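Local coordinates for ABC transporter ATP-binding protein (Sulfolobus tokodaii, PDB 2PJZ), which probably binds and hydrolyses ATP as the motor subunit of an ABC transporter, putatively one for cobalt, at residues 72-77 / 99-103; 113-117 / 163-167; 232-237 / 257-261. All blocks are in the same frame, centred on the assembly; numbering follows the deposited sequence. Where two conformers were deposited one is given.

Contacts 1 and 2 involve the helical part of the ATPase domain, at successive helices. Contact 1 joins the end of helix 90-100 to the turn before edge strand 76-78, and contact 2 sets the end of helix 105-114 against helix 161-173; their nearest atoms are about 12 Å apart. Contact 3 lies on the opposite side of the chain's centre from both, in the C-terminal sheet and last helix. All three are partly buried. Chemistry shifts with place: contact 1 is polar, one ammonium held by three oxygens; contact 2 has an apolar core beside an arginine set against helix-end carbonyls without hydrogen bonds; contact 3 is an isoleucine-rich layer with one lysine bond at its exposed edge.

Contact 1: 72-77 / 99-103; sequences NYIRYS and ELKGL
Lys101 lays its aliphatic chain across the turn at 73-76 and brings its ammonium among three oxygens. NZ donates to Asn72 OD1 at 2.8 Å, to Tyr76 O at 2.8 Å and to Tyr73 O at 3.0 Å. A bend at chi2 (-59°) folds the lysine chain, and the extended rest of it then carries CD and CE past Tyr76 O before NZ arrives. Two acceptors are met from somewhat off their carbonyl planes. The approach to the third is steeper: NZ stands 47° above the plane of Tyr73 O, and Tyr76 N, closing the type I turn, reaches that oxygen from the opposite face at 3.1 Å. Asn72 works in both directions: while OD1 receives the lysine, ND2 gives a hydrogen bond to Leu100 O (2.8 Å, N-H...O angle 147°), so the amide spans the two neighbouring residues at the helix end.

In the ABC ATPase fold this places the C-terminal end of helix 90-100, in the helical subdomain, against the loop that leads into strand 76-78, an edge strand of the mixed core sheet. The positive charge would probably polarise the turn carbonyls it touches, and the amide bridge fixes how the carboxamide of Asn72 is rotated. Leu100 meets the same carboxamide with a methyl, CD1 lying 3.6 Å from Asn72 ND2, and the two side chains cross at a slant. Tyr76 and Ser77 carry their polar ends to other partners: Tyr76 OH bonds to Ser51 OG, and Ser77 OG to Ala142 O near the C-terminal end of helix 131-144. The lysine chain also touches Ser145, just beyond that helix.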
ATOM      1  N   ASN A  72      -1.326 -20.555  -1.936  1.00 10.15           N
ATOM      2  CA  ASN A  72      -1.176 -19.632  -3.065  1.00 10.59           C
ATOM      3  C   ASN A  72      -2.532 -19.372  -3.645  1.00 10.69           C
ATOM      4  O   ASN A  72      -3.359 -20.299  -3.734  1.00 10.88           O
ATOM      5  CB  ASN A  72      -0.262 -20.198  -4.186  1.00 11.16           C
ATOM      6  CG  ASN A  72      -0.040 -19.177  -5.313  1.00 11.47           C
ATOM      7  OD1 ASN A  72       0.341 -18.042  -5.052  1.00 12.84           O
ATOM      8  ND2 ASN A  72      -0.347 -19.567  -6.576  1.00 12.72           N
ATOM      9  N   TYR A  73      -2.767 -18.117  -4.042  1.00  9.53           N
ATOM     10  CA  TYR A  73      -3.993 -17.755  -4.746  1.00  9.20           C
ATOM     11  C   TYR A  73      -3.547 -17.026  -6.003  1.00  9.05           C
ATOM     12  O   TYR A  73      -2.960 -15.961  -5.917  1.00  8.86           O
ATOM     13  CB  TYR A  73      -4.854 -16.846  -3.863  1.00  8.36           C
ATOM     14  CG  TYR A  73      -6.176 -16.384  -4.454  1.00  9.57           C
ATOM     15  CD1 TYR A  73      -6.870 -17.147  -5.444  1.00  9.77           C
ATOM     16  CD2 TYR A  73      -6.756 -15.202  -4.002  1.00  7.54           C
ATOM     17  CE1 TYR A  73      -8.120 -16.705  -5.960  1.00 10.21           C
ATOM     18  CE2 TYR A  73      -8.027 -14.779  -4.473  1.00  8.29           C
ATOM     19  CZ  TYR A  73      -8.681 -15.519  -5.454  1.00  9.35           C
ATOM     20  OH  TYR A  73      -9.891 -15.048  -5.882  1.00 10.52           O
ATOM     21  N   ILE A  74      -3.788 -17.635  -7.168  1.00  9.99           N
ATOM     22  CA  ILE A  74      -3.254 -17.091  -8.432  0.50  9.81           C
ATOM     23  C   ILE A  74      -3.730 -15.697  -8.759  1.00 10.18           C
ATOM     24  O   ILE A  74      -3.016 -14.947  -9.443  1.00 11.40           O
ATOM     25  CB  ILE A  74      -3.524 -17.986  -9.666  0.50  9.78           C
ATOM     26  CG1 ILE A  74      -5.012 -18.341  -9.787  0.50  9.52           C
ATOM     27  CG2 ILE A  74      -2.552 -19.170  -9.686  0.50 11.56           C
ATOM     28  CD1 ILE A  74      -5.420 -18.779 -11.182  0.50 16.65           C
ATOM     29  N   ARG A  75      -4.917 -15.341  -8.266  1.00 10.06           N
ATOM     30  CA  ARG A  75      -5.505 -14.022  -8.522  1.00 10.93           C
ATOM     31  C   ARG A  75      -5.055 -12.881  -7.623  1.00  9.84           C
ATOM     32  O   ARG A  75      -5.480 -11.734  -7.820  1.00 10.60           O
ATOM     33  CB  ARG A  75      -7.031 -14.110  -8.524  1.00 10.66           C
ATOM     34  CG  ARG A  75      -7.499 -15.140  -9.600  1.00 14.36           C
ATOM     35  CD  ARG A  75      -8.984 -15.057  -9.781  1.00 20.62           C
ATOM     36  NE  ARG A  75      -9.571 -16.297 -10.280  1.00 23.08           N
ATOM     37  CZ  ARG A  75      -9.966 -16.492 -11.527  1.00 24.93           C
ATOM     38  NH1 ARG A  75      -9.835 -15.531 -12.436  1.00 23.43           N
ATOM     39  NH2 ARG A  75     -10.504 -17.665 -11.855  1.00 28.82           N
ATOM     40  N   TYR A  76      -4.233 -13.195  -6.626  1.00 10.20           N
ATOM     41  CA  TYR A  76      -3.665 -12.171  -5.730  1.00  8.65           C
ATOM     42  C   TYR A  76      -2.185 -11.989  -6.011  1.00  9.22           C
ATOM     43  O   TYR A  76      -1.465 -12.975  -6.233  1.00  9.35           O
ATOM     44  CB  TYR A  76      -3.852 -12.626  -4.266  1.00  8.65           C
ATOM     45  CG  TYR A  76      -3.236 -11.661  -3.270  1.00  9.76           C
ATOM     46  CD1 TYR A  76      -3.934 -10.537  -2.862  1.00  9.88           C
ATOM     47  CD2 TYR A  76      -1.931 -11.848  -2.786  1.00 10.95           C
ATOM     48  CE1 TYR A  76      -3.374  -9.618  -1.964  1.00  8.90           C
ATOM     49  CE2 TYR A  76      -1.367 -10.949  -1.867  1.00 10.26           C
ATOM     50  CZ  TYR A  76      -2.107  -9.832  -1.477  1.00 10.25           C
ATOM     51  OH  TYR A  76      -1.592  -8.940  -0.582  1.00  9.95           O
ATOM     52  N   SER A  77      -1.717 -10.739  -5.998  1.00  9.28           N
ATOM     53  CA  SER A  77      -0.306 -10.424  -6.124  1.00 10.19           C
ATOM     54  C   SER A  77       0.114  -9.394  -5.087  1.00  9.93           C
ATOM     55  O   SER A  77      -0.686  -8.565  -4.670  1.00 10.89           O
ATOM     56  CB  SER A  77      -0.013  -9.759  -7.497  1.00 11.04           C
ATOM     57  OG  SER A  77      -0.128 -10.674  -8.522  1.00 16.65           O
ATOM     58  N   GLU A  99       4.189 -19.288 -13.782  1.00 21.00           N
ATOM     59  CA  GLU A  99       3.413 -20.429 -13.270  1.00 22.79           C
ATOM     60  C   GLU A  99       2.627 -20.128 -11.992  1.00 21.76           C
ATOM     61  O   GLU A  99       1.451 -20.483 -11.884  1.00 22.75           O
ATOM     62  CB  GLU A  99       4.345 -21.610 -13.015  1.00 22.93           C
ATOM     63  CG  GLU A  99       4.992 -22.122 -14.289  1.00 28.84           C
ATOM     64  CD  GLU A  99       3.947 -22.457 -15.336  1.00 35.16           C
ATOM     65  OE1 GLU A  99       3.045 -23.286 -15.036  1.00 38.23           O
ATOM     66  OE2 GLU A  99       4.016 -21.879 -16.442  1.00 38.30           O
ATOM     67  N   LEU A 100       3.283 -19.469 -11.040  1.00 20.73           N
ATOM     68  CA  LEU A 100       2.705 -19.223  -9.713  1.00 18.58           C
ATOM     69  C   LEU A 100       1.494 -18.309  -9.772  1.00 18.06           C
ATOM     70  O   LEU A 100       0.513 -18.538  -9.063  1.00 17.37           O
ATOM     71  CB  LEU A 100       3.782 -18.650  -8.781  1.00 19.09           C
ATOM     72  CG  LEU A 100       3.467 -18.528  -7.275  1.00 18.78           C
ATOM     73  CD1 LEU A 100       3.253 -19.919  -6.643  1.00 19.22           C
ATOM     74  CD2 LEU A 100       4.569 -17.759  -6.548  1.00 19.05           C
ATOM     75  N   LYS A 101       1.563 -17.279 -10.623  1.00 15.11           N
ATOM     76  CA  LYS A 101       0.509 -16.275 -10.710  1.00 14.75           C
ATOM     77  C   LYS A 101      -0.065 -16.116 -12.108  1.00 14.53           C
ATOM     78  O   LYS A 101      -0.934 -15.255 -12.342  1.00 15.67           O
ATOM     79  CB  LYS A 101       1.058 -14.895 -10.241  1.00 13.44           C
ATOM     80  CG  LYS A 101       1.515 -14.841  -8.761  1.00 11.81           C
ATOM     81  CD  LYS A 101       0.394 -15.183  -7.737  1.00 10.43           C
ATOM     82  CE  LYS A 101       0.930 -15.043  -6.310  1.00 10.26           C
ATOM     83  NZ  LYS A 101      -0.158 -15.296  -5.262  1.00  8.78           N
ATOM     84  N   GLY A 102       0.440 -16.895 -13.059  1.00 15.46           N
ATOM     85  CA  GLY A 102       0.027 -16.660 -14.469  1.00 15.14           C
ATOM     86  C   GLY A 102       0.574 -15.357 -15.031  1.00 15.12           C
ATOM     87  O   GLY A 102      -0.080 -14.692 -15.832  1.00 15.45           O
ATOM     88  N   LEU A 103       1.766 -14.965 -14.593  1.00 14.91           N
ATOM     89  CA  LEU A 103       2.402 -13.756 -15.136  1.00 14.83           C
ATOM     90  C   LEU A 103       2.589 -13.889 -16.666  1.00 15.95           C
ATOM     91  O   LEU A 103       2.984 -14.952 -17.161  1.00 15.38           O
ATOM     92  CB  LEU A 103       3.746 -13.466 -14.441  1.00 14.52           C
ATOM     93  CG  LEU A 103       4.608 -12.263 -14.908  1.00 14.84           C
ATOM     94  CD1 LEU A 103       5.469 -11.768 -13.747  1.00 16.03           C
ATOM     95  CD2 LEU A 103       5.506 -12.719 -16.079  1.00 15.04           C
TER

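Contact 2: 113-117 / 163-167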
ATOM      1  N   LYS A 113      10.233  -1.987 -20.476  1.00 25.72           N
ATOM      2  CA  LYS A 113      10.532  -1.074 -21.585  1.00 26.71           C
ATOM      3  C   LYS A 113       9.936   0.339 -21.394  1.00 27.04           C
ATOM      4  O   LYS A 113      10.649   1.338 -21.557  1.00 26.95           O
ATOM      5  CB  LYS A 113      10.113  -1.693 -22.924  1.00 27.08           C
ATOM      6  CG  LYS A 113      10.428  -0.789 -24.125  1.00 28.56           C
ATOM      7  CD  LYS A 113       9.809  -1.319 -25.390  1.00 31.91           C
ATOM      8  CE  LYS A 113      10.003  -0.305 -26.528  1.00 36.16           C
ATOM      9  NZ  LYS A 113       9.504  -0.857 -27.823  1.00 37.80           N
ATOM     10  N   ALA A 114       8.656   0.430 -21.014  1.00 26.54           N
ATOM     11  CA  ALA A 114       8.059   1.711 -20.652  1.00 26.99           C
ATOM     12  C   ALA A 114       8.802   2.432 -19.530  1.00 27.49           C
ATOM     13  O   ALA A 114       8.879   3.665 -19.521  1.00 28.02           O
ATOM     14  CB  ALA A 114       6.563   1.551 -20.312  1.00 27.16           C
ATOM     15  N   LEU A 115       9.383   1.666 -18.605  1.00 28.50           N
ATOM     16  CA  LEU A 115      10.122   2.209 -17.447  1.00 29.44           C
ATOM     17  C   LEU A 115      11.582   2.552 -17.782  1.00 31.45           C
ATOM     18  O   LEU A 115      12.353   2.977 -16.900  1.00 30.99           O
ATOM     19  CB  LEU A 115      10.090   1.214 -16.268  1.00 28.72           C
ATOM     20  CG  LEU A 115       8.751   1.060 -15.509  1.00 26.25           C
ATOM     21  CD1 LEU A 115       8.725  -0.230 -14.662  1.00 24.62           C
ATOM     22  CD2 LEU A 115       8.439   2.314 -14.666  1.00 24.32           C
ATOM     23  N   LYS A 116      11.952   2.343 -19.049  1.00 33.31           N
ATOM     24  CA  LYS A 116      13.332   2.526 -19.516  1.00 35.43           C
ATOM     25  C   LYS A 116      14.316   1.853 -18.558  1.00 36.51           C
ATOM     26  O   LYS A 116      15.282   2.468 -18.091  1.00 36.79           O
ATOM     27  CB  LYS A 116      13.640   4.015 -19.708  1.00 35.65           C
ATOM     28  CG  LYS A 116      12.715   4.689 -20.701  1.00 35.55           C
ATOM     29  CD  LYS A 116      12.844   6.214 -20.650  1.00 39.74           C
ATOM     30  CE  LYS A 116      11.840   6.890 -21.582  1.00 42.11           C
ATOM     31  NZ  LYS A 116      11.704   6.150 -22.881  1.00 44.21           N
ATOM     32  N   LEU A 117      14.003   0.603 -18.224  1.00 37.95           N
ATOM     33  CA  LEU A 117      14.896  -0.295 -17.513  1.00 39.40           C
ATOM     34  C   LEU A 117      15.310  -1.294 -18.582  1.00 40.99           C
ATOM     35  O   LEU A 117      14.452  -1.916 -19.230  1.00 40.74           O
ATOM     36  CB  LEU A 117      14.178  -1.039 -16.375  1.00 39.24           C
ATOM     37  CG  LEU A 117      13.573  -0.288 -15.187  1.00 38.91           C
ATOM     38  CD1 LEU A 117      12.810  -1.246 -14.268  1.00 37.90           C
ATOM     39  CD2 LEU A 117      14.639   0.441 -14.398  1.00 39.44           C
ATOM     40  N   ARG A 163       9.495   7.872 -13.771  1.00 26.47           N
ATOM     41  CA  ARG A 163       9.143   6.464 -13.590  1.00 26.93           C
ATOM     42  C   ARG A 163       7.980   6.270 -12.614  1.00 26.05           C
ATOM     43  O   ARG A 163       7.247   5.297 -12.721  1.00 26.75           O
ATOM     44  CB  ARG A 163      10.365   5.637 -13.188  1.00 26.74           C
ATOM     45  CG  ARG A 163      11.310   5.475 -14.358  1.00 29.83           C
ATOM     46  CD  ARG A 163      12.614   4.846 -13.966  1.00 34.23           C
ATOM     47  NE  ARG A 163      13.565   5.009 -15.058  1.00 37.88           N
ATOM     48  CZ  ARG A 163      14.704   4.346 -15.177  1.00 41.57           C
ATOM     49  NH1 ARG A 163      15.059   3.456 -14.257  1.00 43.39           N
ATOM     50  NH2 ARG A 163      15.501   4.590 -16.214  1.00 42.46           N
ATOM     51  N   ARG A 164       7.805   7.202 -11.688  1.00 25.48           N
ATOM     52  CA  ARG A 164       6.618   7.200 -10.833  1.00 25.11           C
ATOM     53  C   ARG A 164       5.336   7.322 -11.651  1.00 25.24           C
ATOM     54  O   ARG A 164       4.328   6.646 -11.375  1.00 24.27           O
ATOM     55  CB  ARG A 164       6.670   8.319  -9.810  1.00 25.27           C
ATOM     56  CG  ARG A 164       7.573   8.045  -8.622  1.00 23.66           C
ATOM     57  CD  ARG A 164       7.656   9.271  -7.755  1.00 23.62           C
ATOM     58  NE  ARG A 164       8.138   8.932  -6.421  1.00 24.34           N
ATOM     59  CZ  ARG A 164       7.987   9.695  -5.341  1.00 26.29           C
ATOM     60  NH1 ARG A 164       7.383  10.876  -5.422  1.00 28.51           N
ATOM     61  NH2 ARG A 164       8.457   9.280  -4.177  1.00 27.00           N
ATOM     62  N   HIS A 165       5.375   8.203 -12.649  1.00 24.32           N
ATOM     63  CA  HIS A 165       4.259   8.394 -13.553  1.00 23.71           C
ATOM     64  C   HIS A 165       3.984   7.198 -14.432  1.00 23.12           C
ATOM     65  O   HIS A 165       2.818   6.855 -14.667  1.00 24.24           O
ATOM     66  CB  HIS A 165       4.479   9.663 -14.382  1.00 23.46           C
ATOM     67  CG  HIS A 165       4.063  10.896 -13.651  1.00 24.05           C
ATOM     68  ND1 HIS A 165       4.805  11.424 -12.615  1.00 21.76           N
ATOM     69  CD2 HIS A 165       2.938  11.643 -13.733  1.00 21.75           C
ATOM     70  CE1 HIS A 165       4.178  12.478 -12.124  1.00 21.68           C
ATOM     71  NE2 HIS A 165       3.035  12.622 -12.772  1.00 24.02           N
ATOM     72  N   VAL A 166       5.042   6.558 -14.912  1.00 21.91           N
ATOM     73  CA  VAL A 166       4.910   5.340 -15.709  1.00 21.38           C
ATOM     74  C   VAL A 166       4.288   4.192 -14.877  1.00 21.14           C
ATOM     75  O   VAL A 166       3.300   3.570 -15.301  1.00 21.09           O
ATOM     76  CB  VAL A 166       6.254   4.929 -16.356  1.00 20.97           C
ATOM     77  CG1 VAL A 166       6.129   3.577 -17.034  1.00 21.18           C
ATOM     78  CG2 VAL A 166       6.669   5.983 -17.408  1.00 21.87           C
ATOM     79  N   ILE A 167       4.830   3.950 -13.684  1.00 20.41           N
ATOM     80  CA  ILE A 167       4.325   2.850 -12.853  1.00 20.23           C
ATOM     81  C   ILE A 167       2.895   3.129 -12.349  1.00 19.72           C
ATOM     82  O   ILE A 167       2.107   2.215 -12.204  1.00 19.29           O
ATOM     83  CB  ILE A 167       5.312   2.477 -11.702  1.00 20.15           C
ATOM     84  CG1 ILE A 167       5.049   1.051 -11.182  1.00 20.49           C
ATOM     85  CG2 ILE A 167       5.251   3.500 -10.566  1.00 19.41           C
ATOM     86  CD1 ILE A 167       5.286  -0.035 -12.183  1.00 20.72           C
TER
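Leu115 packs its CD2 methyl against Val166 CG1 at 3.5 Å, the tight apolar heart of this contact. Val166 CG1 stands anti to its own backbone N (chi1 173°), which directs it at the tip of the leucine, and the two side chains meet at a slant. Ala114 CB touches the same valine methyl, CG1 of Val166, at 3.9 Å, while Leu115 CD1 reaches Ile167 CD1 at 4.2 Å on the buried side.

Arg163 takes the more open flank, in a close but mainly polar contact. Its chain runs extended from CG to NE along Leu115, and Leu115 O sits 3.0 Å above the guanidinium plane, displaced toward the rim. The N-H groups do not point at this oxygen, so any attraction is probably electrostatic. Lys116 O lies 2.8 Å from Arg163 NH2 at an angle too poor for a hydrogen bond, and Leu117 CD2 comes obliquely to 3.0 Å from Arg163 NH1. A long, weak ion pair links NE to Asp160. With a leucine in place of Arg163, the carbonyls of Leu115 and Lys116 would probably lose the positive charge lying against them, leaving the outer flank of the turn less covered. The loose, solvent side is Lys116, exposed, whose ammonium leads away from helix 161-173.

These carbonyls lie at the Schellman motif that ends helix 105-114: Lys116 takes positive phi (47°), and its N bonds back to Lys113 O. Behind this helix end stands helix 131-144, whose Leu136 touches both Leu115 and Arg163 and whose Thr139 meets Ile167. Helix 161-173, following core strand 149-153 of the ABC ATPase fold, thus packs against both helix 105-114 and helix 131-144.

Contact 3: 232-237 / 257-261; sequences IMDKKV and IYGII
Ile261 spreads its side chain over Val237 and Ile232, bringing CG2 to 3.3 Å from Val237 CG2, closer than usual for methyls, and CD1 to 3.9 Å from Ile232 CG2. The residues it covers belong to a two-residue beta hairpin, strands 228-232 and 235-241 joined by a type II' turn from Ile232 to Lys235, in the small antiparallel sheet of the C-terminal region. Residues 257-261, on the last helix and the chain's end, lie on this sheet. The two branches of Ile232 go to different partners. Ile232 points CD1 at Ile257 CG2, tightly at 3.5 Å, and the two chains cross at about a right angle. The other branch, CG2, goes to the edge of the Tyr258 ring, near the ring plane, 3.7 Å from CE1. Farther along strand 235-241, Val237 CG1 has a looser contact with Ile260 CD1 at 4.2 Å.

Ile257 also touches Phe198 of strand 195-200, and Tyr258 touches Pro38, in the likely Walker A loop. The helix therefore has contacts with the C-terminal sheet and, through Ile257 and Tyr258, with the ATPase core.

At the solvent-exposed side Lys235 runs past Ile261 in the opposite direction, its CD 3.9 Å from Ile261 CB. Its ammonium also forms a salt bridge with Glu220 OE2 on strand 216-220. A turn at chi3 (103°) bends the lysine chain so that NZ donates to Ile261 O at 2.7 Å, tilted 19° from the carbonyl plane.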
ATOM      1  N   ILE A 232      -6.919  10.813  17.793  1.00 32.91           N
ATOM      2  CA  ILE A 232      -5.449  10.702  17.992  1.00 35.02           C
ATOM      3  C   ILE A 232      -4.971  11.075  19.422  1.00 37.17           C
ATOM      4  O   ILE A 232      -5.251  12.184  19.892  1.00 37.20           O
ATOM      5  CB  ILE A 232      -4.687  11.589  17.000  1.00 35.06           C
ATOM      6  CG1 ILE A 232      -5.044  11.224  15.556  1.00 34.10           C
ATOM      7  CG2 ILE A 232      -3.176  11.484  17.226  1.00 35.49           C
ATOM      8  CD1 ILE A 232      -4.518  12.179  14.542  1.00 33.10           C
ATOM      9  N   MET A 233      -4.178  10.186  20.051  1.00 38.67           N
ATOM     10  CA  MET A 233      -3.985  10.112  21.536  1.00 40.16           C
ATOM     11  C   MET A 233      -5.337  10.291  22.232  1.00 41.06           C
ATOM     12  O   MET A 233      -6.075   9.319  22.390  1.00 41.98           O
ATOM     13  CB  MET A 233      -2.783  10.939  22.113  1.00 39.87           C
ATOM     14  CG  MET A 233      -1.961  11.676  21.034  1.00 41.11           C
ATOM     15  SD  MET A 233      -0.088  11.696  20.931  1.00 40.45           S
ATOM     16  N   ASP A 234      -5.713  11.521  22.550  1.00 41.66           N
ATOM     17  CA  ASP A 234      -7.075  11.755  23.022  1.00 42.09           C
ATOM     18  C   ASP A 234      -7.857  12.744  22.162  1.00 41.47           C
ATOM     19  O   ASP A 234      -9.086  12.687  22.106  1.00 42.06           O
ATOM     20  CB  ASP A 234      -7.073  12.186  24.489  1.00 42.65           C
ATOM     21  CG  ASP A 234      -7.183  11.005  25.429  1.00 45.51           C
ATOM     22  OD1 ASP A 234      -7.612   9.913  24.968  1.00 48.05           O
ATOM     23  OD2 ASP A 234      -6.848  11.160  26.628  1.00 49.03           O
ATOM     24  N   LYS A 235      -7.125  13.612  21.469  1.00 39.87           N
ATOM     25  CA  LYS A 235      -7.693  14.693  20.693  1.00 38.58           C
ATOM     26  C   LYS A 235      -8.404  14.254  19.406  1.00 37.21           C
ATOM     27  O   LYS A 235      -8.443  13.066  19.044  1.00 36.53           O
ATOM     28  CB  LYS A 235      -6.600  15.709  20.362  1.00 38.85           C
ATOM     29  CG  LYS A 235      -5.646  16.038  21.523  1.00 39.87           C
ATOM     30  CD  LYS A 235      -4.585  17.042  21.085  1.00 39.95           C
ATOM     31  CE  LYS A 235      -4.886  18.448  21.602  1.00 42.03           C
ATOM     32  NZ  LYS A 235      -3.669  19.323  21.537  1.00 43.26           N
ATOM     33  N   LYS A 236      -8.988  15.235  18.737  1.00 35.18           N
ATOM     34  CA  LYS A 236      -9.650  15.012  17.477  1.00 34.22           C
ATOM     35  C   LYS A 236      -9.022  15.954  16.492  1.00 32.81           C
ATOM     36  O   LYS A 236      -8.673  17.079  16.838  1.00 32.93           O
ATOM     37  CB  LYS A 236     -11.159  15.244  17.590  1.00 34.83           C
ATOM     38  CG  LYS A 236     -11.866  14.281  18.545  1.00 36.19           C
ATOM     39  CD  LYS A 236     -13.304  14.078  18.150  1.00 38.99           C
ATOM     40  CE  LYS A 236     -14.018  13.134  19.097  1.00 40.39           C
ATOM     41  NZ  LYS A 236     -13.837  11.718  18.718  1.00 40.37           N
ATOM     42  N   VAL A 237      -8.831  15.467  15.275  1.00 30.83           N
ATOM     43  CA  VAL A 237      -8.267  16.254  14.197  1.00 29.49           C
ATOM     44  C   VAL A 237      -9.233  16.152  13.034  1.00 28.34           C
ATOM     45  O   VAL A 237      -9.548  15.054  12.567  1.00 27.83           O
ATOM     46  CB  VAL A 237      -6.861  15.737  13.771  1.00 29.54           C
ATOM     47  CG1 VAL A 237      -6.407  16.407  12.519  1.00 29.10           C
ATOM     48  CG2 VAL A 237      -5.835  15.971  14.874  1.00 30.71           C
ATOM     49  N   ILE A 257       0.675  15.651  11.341  1.00 24.96           N
ATOM     50  CA  ILE A 257      -0.629  15.483  11.968  1.00 25.52           C
ATOM     51  C   ILE A 257      -0.520  15.482  13.499  1.00 26.96           C
ATOM     52  O   ILE A 257      -1.377  16.040  14.203  1.00 27.43           O
ATOM     53  CB  ILE A 257      -1.326  14.178  11.507  1.00 24.79           C
ATOM     54  CG1 ILE A 257      -1.581  14.203   9.985  1.00 25.72           C
ATOM     55  CG2 ILE A 257      -2.616  13.976  12.248  1.00 25.58           C
ATOM     56  CD1 ILE A 257      -2.209  12.859   9.435  1.00 25.30           C
ATOM     57  N   TYR A 258       0.526  14.850  14.018  1.00 27.19           N
ATOM     58  CA  TYR A 258       0.756  14.855  15.462  1.00 28.67           C
ATOM     59  C   TYR A 258       1.147  16.258  15.921  1.00 29.81           C
ATOM     60  O   TYR A 258       0.711  16.718  16.969  1.00 30.29           O
ATOM     61  CB  TYR A 258       1.880  13.884  15.810  1.00 28.44           C
ATOM     62  CG  TYR A 258       1.543  12.456  15.472  1.00 28.39           C
ATOM     63  CD1 TYR A 258       0.440  11.842  16.041  1.00 28.33           C
ATOM     64  CD2 TYR A 258       2.340  11.711  14.597  1.00 29.41           C
ATOM     65  CE1 TYR A 258       0.129  10.530  15.754  1.00 28.81           C
ATOM     66  CE2 TYR A 258       2.026  10.386  14.307  1.00 29.71           C
ATOM     67  CZ  TYR A 258       0.921   9.813  14.891  1.00 28.95           C
ATOM     68  OH  TYR A 258       0.577   8.509  14.630  1.00 30.97           O
ATOM     69  N   GLY A 259       1.965  16.909  15.107  1.00 31.07           N
ATOM     70  CA  GLY A 259       2.500  18.243  15.376  1.00 32.93           C
ATOM     71  C   GLY A 259       1.446  19.326  15.404  1.00 33.79           C
ATOM     72  O   GLY A 259       1.403  20.116  16.351  1.00 33.59           O
ATOM     73  N   ILE A 260       0.585  19.386  14.387  1.00 34.63           N
ATOM     74  CA  ILE A 260      -0.451  20.427  14.404  1.00 35.90           C
ATOM     75  C   ILE A 260      -1.238  20.405  15.720  1.00 36.12           C
ATOM     76  O   ILE A 260      -1.773  21.433  16.133  1.00 36.40           O
ATOM     77  CB  ILE A 260      -1.418  20.417  13.173  1.00 35.62           C
ATOM     78  CG1 ILE A 260      -2.418  19.264  13.263  1.00 37.14           C
ATOM     79  CG2 ILE A 260      -0.621  20.458  11.855  1.00 36.82           C
ATOM     80  CD1 ILE A 260      -3.851  19.696  13.046  1.00 37.53           C
ATOM     81  N   ILE A 261      -1.277  19.250  16.393  1.00 36.46           N
ATOM     82  CA  ILE A 261      -1.977  19.151  17.684  1.00 36.10           C
ATOM     83  C   ILE A 261      -1.043  19.202  18.910  1.00 36.36           C
ATOM     84  O   ILE A 261      -1.472  19.009  20.057  1.00 35.71           O
ATOM     85  CB  ILE A 261      -2.920  17.937  17.726  1.00 36.57           C
ATOM     86  CG1 ILE A 261      -2.151  16.610  17.652  1.00 36.72           C
ATOM     87  CG2 ILE A 261      -3.921  18.040  16.570  1.00 36.51           C
ATOM     88  CD1 ILE A 261      -3.052  15.391  17.718  1.00 36.72           C
TER